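D-alanyl-D-alanine carboxypeptidase (PDB 5TR7) probably removes the C-terminal D-alanine from cell-wall peptide precursors as a penicillin-binding serine carboxypeptidase of the peptidase S11 family. Local coordinates at residues A[60-65]-A[88-93]; A[34-39]-A[151-156]. All coordinates share one frame; numbering follows the deposited sequence.

Overall arrangement
Contact 1 and contact 2 both belong to the penicillin-binding catalytic domain, at different depths: the centre of contact 2 is about 6 Å from the centre of the chain, that of contact 1 about 17 Å. Contact 2 (34-39 with 151-156) holds the predicted acylation serine, Ser35, and the predicted proton acceptor, Lys38. Contact 1 (60-65 with 88-93) lies in the helical part, its Leu90 side chain about 11 Å from that of Lys38. The two centres are 21 Å apart and the nearest atoms about 6 Å, without touching. Helix 37-50, which starts in contact 2, is followed in the chain by strand 59-61 of contact 1.

Contact 1: residues A[60-65]-A[88-93]; sequences VVISKN and SDLNRG
Leu90 reaches from helix 87-95 to Val60 in the middle of the short strand 59-61, and one methyl does most of the touching. Its CD1 comes to 3.6 Å from Val60 CB, meeting the branch point from the side opposite CA, with the valine methyls CG1 and CG2 flanking it nearly as close. Val60 has CG1 anti to its backbone N (chi1 -174°) and CG2 beside that N, which presents the fork to the helix. The two side chains cross obliquely. The other leucine branch turns to Ile62, where CD2 stands 4.3 Å from Ile62 CD1, a looser approach. The ethyl arm of Ile62 bends at both torsions (chi1 -54°, chi2 -55°), bringing CD1 towards the leucine although the CB of Ile62 is directed neither at the helix nor away from it. Leu90 therefore divides its two methyls between two residues of the other segment, and all three side chains are buried. Met106 of helix 100-111 and Val85 of strand 84-86 also touch Leu90, while His109 and Ala105 of that helix meet Val60 and Ile62 respectively. Just beyond, Ser63 OG accepts from Asn65 N at 3.0 Å in an ST turn. The arrangement is apolar strand-to-helix packing in the helical part of the penicillin-binding fold, joining the two-stranded antiparallel sheet 59-61/84-86 to the helix that directly follows its second strand.

Contact 2: residues A[34-39]-A[151-156]; sequences ASLTKM and YDLALL
The SxxK element of the penicillin-binding domain, with Ser35 and Lys38 as predicted nucleophile and proton acceptor, packs its apolar side against helix 150-163. Leu36 and Met39, each the residue just after one of these two, make the contact. Leu36 CD1 meets Leu153 CD1 at 3.9 Å, the two leucines crossing at about a right angle. The second methyl of Leu153, CD2, faces Met39 CE at 4.0 Å, again with the side chains roughly perpendicular; a bend at chi3 (-59°) turns the end of the methionine towards the leucine. Leu153 CD2 also touches Leu36 CB at 4.1 Å, so Leu153 spans both side chains. One helical turn on, Leu156 CD2 approaches Met39 CB at 3.6 Å, close to the methionine backbone as well. With CG anti to the backbone N (chi1 -179°), the branch of Leu156 extends to Met39 CB.

In this fold the serine lies in the 3-10 turn that leads into helix 37-50, and the lysine three residues later: Lys38 NZ donates to Ser35 OG at 2.8 Å, and is also hydrogen-bonded to Asn100 OD1 and to the backbone O of His139. Ala34 O takes bonds from both Thr37 N and Thr37 OG1, the latter at 2.8 Å and in the carbonyl plane, which ties down the start of the turn. Lys201 and Val213, from strands 196-205 and 209-218 of the five-stranded sheet, touch both Leu36 and Met39.

Contact 1: residues A[60-65]-A[88-93]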
loop_
_atom_site.group_PDB
_atom_site.type_symbol
_atom_site.label_atom_id
_atom_site.label_comp_id
_atom_site.label_asym_id
_atom_site.label_seq_id
_atom_site.Cartn_x
_atom_site.Cartn_y
_atom_site.Cartn_z
ATOM N N VAL A 60 -15.092 8.841 -13.638
ATOM C CA VAL A 60 -14.022 8.274 -14.386
ATOM C C VAL A 60 -14.512 7.233 -15.337
ATOM O O VAL A 60 -15.234 6.328 -14.941
ATOM C CB VAL A 60 -13.005 7.580 -13.439
ATOM C CG1 VAL A 60 -11.802 7.103 -14.243
ATOM C CG2 VAL A 60 -12.540 8.541 -12.353
ATOM N N VAL A 61 -14.051 7.326 -16.572
ATOM C CA VAL A 61 -14.349 6.357 -17.611
ATOM C C VAL A 61 -13.611 5.047 -17.302
ATOM O O VAL A 61 -12.433 5.036 -16.929
ATOM C CB VAL A 61 -13.783 6.802 -18.954
ATOM C CG1 VAL A 61 -14.087 5.767 -20.032
ATOM C CG2 VAL A 61 -14.359 8.148 -19.357
ATOM N N ILE A 62 -14.310 3.935 -17.455
ATOM C CA ILE A 62 -13.718 2.659 -17.253
ATOM C C ILE A 62 -13.443 2.121 -18.642
ATOM O O ILE A 62 -14.362 1.869 -19.383
ATOM C CB ILE A 62 -14.671 1.735 -16.499
ATOM C CG1 ILE A 62 -15.134 2.384 -15.204
ATOM C CG2 ILE A 62 -14.023 0.385 -16.323
ATOM C CD1 ILE A 62 -14.005 2.844 -14.275
ATOM N N SER A 63 -12.173 1.958 -18.989
ATOM C CA SER A 63 -11.788 1.484 -20.351
ATOM C C SER A 63 -11.672 -0.039 -20.379
ATOM O O SER A 63 -11.810 -0.725 -19.333
ATOM C CB SER A 63 -10.421 2.010 -20.730
ATOM O OG SER A 63 -9.408 1.291 -20.004
ATOM N N LYS A 64 -11.359 -0.529 -21.580
ATOM C CA LYS A 64 -11.074 -1.929 -21.879
ATOM C C LYS A 64 -9.975 -2.470 -20.965
ATOM O O LYS A 64 -9.973 -3.633 -20.617
ATOM C CB LYS A 64 -10.463 -2.079 -23.290
ATOM C CG LYS A 64 -11.376 -1.919 -24.497
ATOM C CD LYS A 64 -10.591 -2.240 -25.792
ATOM C CE LYS A 64 -11.472 -2.490 -27.015
ATOM N NZ LYS A 64 -10.627 -2.963 -28.148
ATOM N N ASN A 65 -9.016 -1.622 -20.622
ATOM C CA ASN A 65 -7.878 -2.029 -19.820
ATOM C C ASN A 65 -8.188 -2.187 -18.358
ATOM O O ASN A 65 -7.518 -2.923 -17.688
ATOM C CB ASN A 65 -6.773 -1.039 -19.966
ATOM C CG ASN A 65 -6.319 -0.909 -21.370
ATOM O OD1 ASN A 65 -6.339 -1.866 -22.155
ATOM N ND2 ASN A 65 -5.929 0.269 -21.709
ATOM N N SER A 88 -13.459 9.069 -5.755
ATOM C CA SER A 88 -13.417 8.563 -4.372
ATOM C C SER A 88 -13.693 7.085 -4.246
ATOM O O SER A 88 -13.064 6.420 -3.483
ATOM C CB SER A 88 -14.333 9.339 -3.433
ATOM O OG SER A 88 -15.648 9.175 -3.808
ATOM N N ASP A 89 -14.554 6.553 -5.089
ATOM C CA ASP A 89 -14.944 5.181 -5.070
ATOM C C ASP A 89 -13.816 4.322 -5.638
ATOM O O ASP A 89 -13.481 3.274 -5.062
ATOM C CB ASP A 89 -16.246 4.994 -5.818
ATOM C CG ASP A 89 -17.418 5.581 -5.110
ATOM O OD1 ASP A 89 -17.532 5.305 -3.886
ATOM O OD2 ASP A 89 -18.282 6.222 -5.788
ATOM N N LEU A 90 -13.221 4.738 -6.748
ATOM C CA LEU A 90 -12.097 3.983 -7.272
ATOM C C LEU A 90 -10.931 3.915 -6.251
ATOM O O LEU A 90 -10.233 2.889 -6.117
ATOM C CB LEU A 90 -11.594 4.595 -8.594
ATOM C CG LEU A 90 -12.480 4.320 -9.824
ATOM C CD1 LEU A 90 -11.917 5.095 -11.035
ATOM C CD2 LEU A 90 -12.607 2.834 -10.175
ATOM N N ASN A 91 -10.685 5.054 -5.598
ATOM C CA ASN A 91 -9.662 5.145 -4.558
ATOM C C ASN A 91 -9.813 4.127 -3.465
ATOM O O ASN A 91 -8.871 3.480 -3.082
ATOM C CB ASN A 91 -9.739 6.508 -3.950
ATOM C CG ASN A 91 -8.640 7.307 -4.335
ATOM O OD1 ASN A 91 -8.701 8.110 -5.267
ATOM N ND2 ASN A 91 -7.542 7.045 -3.673
ATOM N N ARG A 92 -11.018 4.048 -2.932
ATOM C CA ARG A 92 -11.340 3.019 -1.937
ATOM C C ARG A 92 -11.227 1.639 -2.509
ATOM O O ARG A 92 -10.810 0.723 -1.828
ATOM C CB ARG A 92 -12.698 3.251 -1.324
ATOM C CG ARG A 92 -12.688 4.498 -0.516
ATOM C CD ARG A 92 -14.018 4.859 0.096
ATOM N NE ARG A 92 -13.739 5.845 1.122
ATOM C CZ ARG A 92 -13.370 7.109 0.871
ATOM N NH1 ARG A 92 -13.291 7.586 -0.365
ATOM N NH2 ARG A 92 -13.112 7.911 1.889
ATOM N N GLY A 93 -11.580 1.460 -3.760
ATOM C CA GLY A 93 -11.375 0.117 -4.345
ATOM C C GLY A 93 -9.916 -0.288 -4.354
ATOM O O GLY A 93 -9.520 -1.455 -4.110
#

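Contact 2: residues A[34-39]-A[151-156]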
loop_
_atom_site.group_PDB
_atom_site.type_symbol
_atom_site.label_atom_id
_atom_site.label_comp_id
_atom_site.label_asym_id
_atom_site.label_seq_id
_atom_site.Cartn_x
_atom_site.Cartn_y
_atom_site.Cartn_z
ATOM N N ALA A 34 4.524 -6.592 -5.191
ATOM C CA ALA A 34 3.188 -7.016 -5.521
ATOM C C ALA A 34 2.182 -5.949 -5.157
ATOM O O ALA A 34 2.384 -4.770 -5.394
ATOM C CB ALA A 34 2.864 -8.370 -4.867
ATOM N N SER A 35 1.141 -6.350 -4.476
ATOM C CA SER A 35 0.048 -5.434 -4.207
ATOM C C SER A 35 0.472 -4.226 -3.320
ATOM O O SER A 35 -0.271 -3.242 -3.200
ATOM C CB SER A 35 -1.097 -6.268 -3.683
ATOM O OG SER A 35 -2.282 -5.575 -3.650
ATOM N N LEU A 36 1.678 -4.258 -2.750
ATOM C CA LEU A 36 2.110 -3.116 -1.949
ATOM C C LEU A 36 2.412 -1.960 -2.911
ATOM O O LEU A 36 2.449 -0.804 -2.491
ATOM C CB LEU A 36 3.332 -3.441 -1.084
ATOM C CG LEU A 36 3.098 -4.487 -0.044
ATOM C CD1 LEU A 36 4.439 -4.691 0.595
ATOM C CD2 LEU A 36 2.013 -4.083 0.991
ATOM N N THR A 37 2.585 -2.298 -4.195
ATOM C CA THR A 37 2.747 -1.287 -5.250
ATOM C C THR A 37 1.570 -0.276 -5.227
ATOM O O THR A 37 1.711 0.875 -5.616
ATOM C CB THR A 37 2.752 -1.995 -6.629
ATOM O OG1 THR A 37 3.898 -2.836 -6.719
ATOM C CG2 THR A 37 2.793 -1.014 -7.780
ATOM N N LYS A 38 0.430 -0.721 -4.707
ATOM C CA LYS A 38 -0.763 0.132 -4.621
ATOM C C LYS A 38 -0.560 1.302 -3.715
ATOM O O LYS A 38 -1.229 2.343 -3.867
ATOM C CB LYS A 38 -1.993 -0.640 -4.279
ATOM C CG LYS A 38 -2.328 -1.714 -5.334
ATOM C CD LYS A 38 -3.633 -2.461 -5.057
ATOM C CE LYS A 38 -3.983 -3.448 -6.170
ATOM N NZ LYS A 38 -3.149 -4.659 -6.137
ATOM N N MET A 39 0.374 1.183 -2.775
ATOM C CA MET A 39 0.690 2.348 -1.944
ATOM C C MET A 39 1.268 3.467 -2.812
ATOM O O MET A 39 0.979 4.675 -2.583
ATOM C CB MET A 39 1.712 2.003 -0.864
ATOM C CG MET A 39 1.139 1.106 0.261
ATOM S SD MET A 39 2.264 0.983 1.612
ATOM C CE MET A 39 3.763 0.320 1.006
ATOM N N TYR A 151 12.937 -1.400 3.163
ATOM C CA TYR A 151 13.265 -0.060 3.580
ATOM C C TYR A 151 12.528 0.959 2.714
ATOM O O TYR A 151 11.895 1.867 3.255
ATOM C CB TYR A 151 14.772 0.188 3.492
ATOM C CG TYR A 151 15.144 1.580 3.875
ATOM C CD1 TYR A 151 15.011 2.014 5.203
ATOM C CD2 TYR A 151 15.589 2.488 2.933
ATOM C CE1 TYR A 151 15.279 3.329 5.546
ATOM C CE2 TYR A 151 15.879 3.797 3.283
ATOM C CZ TYR A 151 15.777 4.190 4.590
ATOM O OH TYR A 151 16.086 5.480 4.916
ATOM N N ASP A 152 12.587 0.792 1.393
ATOM C CA ASP A 152 11.890 1.712 0.494
ATOM C C ASP A 152 10.379 1.722 0.737
ATOM O O ASP A 152 9.749 2.768 0.641
ATOM C CB ASP A 152 12.175 1.419 -0.954
ATOM C CG ASP A 152 13.638 1.739 -1.364
ATOM O OD1 ASP A 152 14.498 2.079 -0.510
ATOM O OD2 ASP A 152 13.903 1.656 -2.566
ATOM N N LEU A 153 9.820 0.542 0.988
ATOM C CA LEU A 153 8.407 0.450 1.291
ATOM C C LEU A 153 8.082 1.185 2.614
ATOM O O LEU A 153 7.047 1.844 2.710
ATOM C CB LEU A 153 7.945 -1.043 1.287
ATOM C CG LEU A 153 8.004 -1.734 -0.098
ATOM C CD1 LEU A 153 7.980 -3.229 -0.003
ATOM C CD2 LEU A 153 6.856 -1.256 -0.944
ATOM N N ALA A 154 9.013 1.192 3.574
ATOM C CA ALA A 154 8.804 1.927 4.792
ATOM C C ALA A 154 8.769 3.424 4.512
ATOM O O ALA A 154 7.940 4.165 5.082
ATOM C CB ALA A 154 9.934 1.650 5.746
ATOM N N LEU A 155 9.714 3.886 3.679
ATOM C CA LEU A 155 9.744 5.301 3.303
ATOM C C LEU A 155 8.423 5.637 2.645
ATOM O O LEU A 155 7.864 6.652 2.913
ATOM C CB LEU A 155 10.888 5.604 2.303
ATOM C CG LEU A 155 12.329 5.615 2.791
ATOM C CD1 LEU A 155 13.365 5.723 1.632
ATOM C CD2 LEU A 155 12.550 6.707 3.813
ATOM N N LEU A 156 7.882 4.723 1.844
ATOM C CA LEU A 156 6.650 5.004 1.142
ATOM C C LEU A 156 5.471 5.122 2.092
ATOM O O LEU A 156 4.619 5.997 1.939
ATOM C CB LEU A 156 6.387 3.973 0.047
ATOM C CG LEU A 156 5.146 4.124 -0.809
ATOM C CD1 LEU A 156 5.169 5.426 -1.541
ATOM C CD2 LEU A 156 5.007 3.014 -1.794
#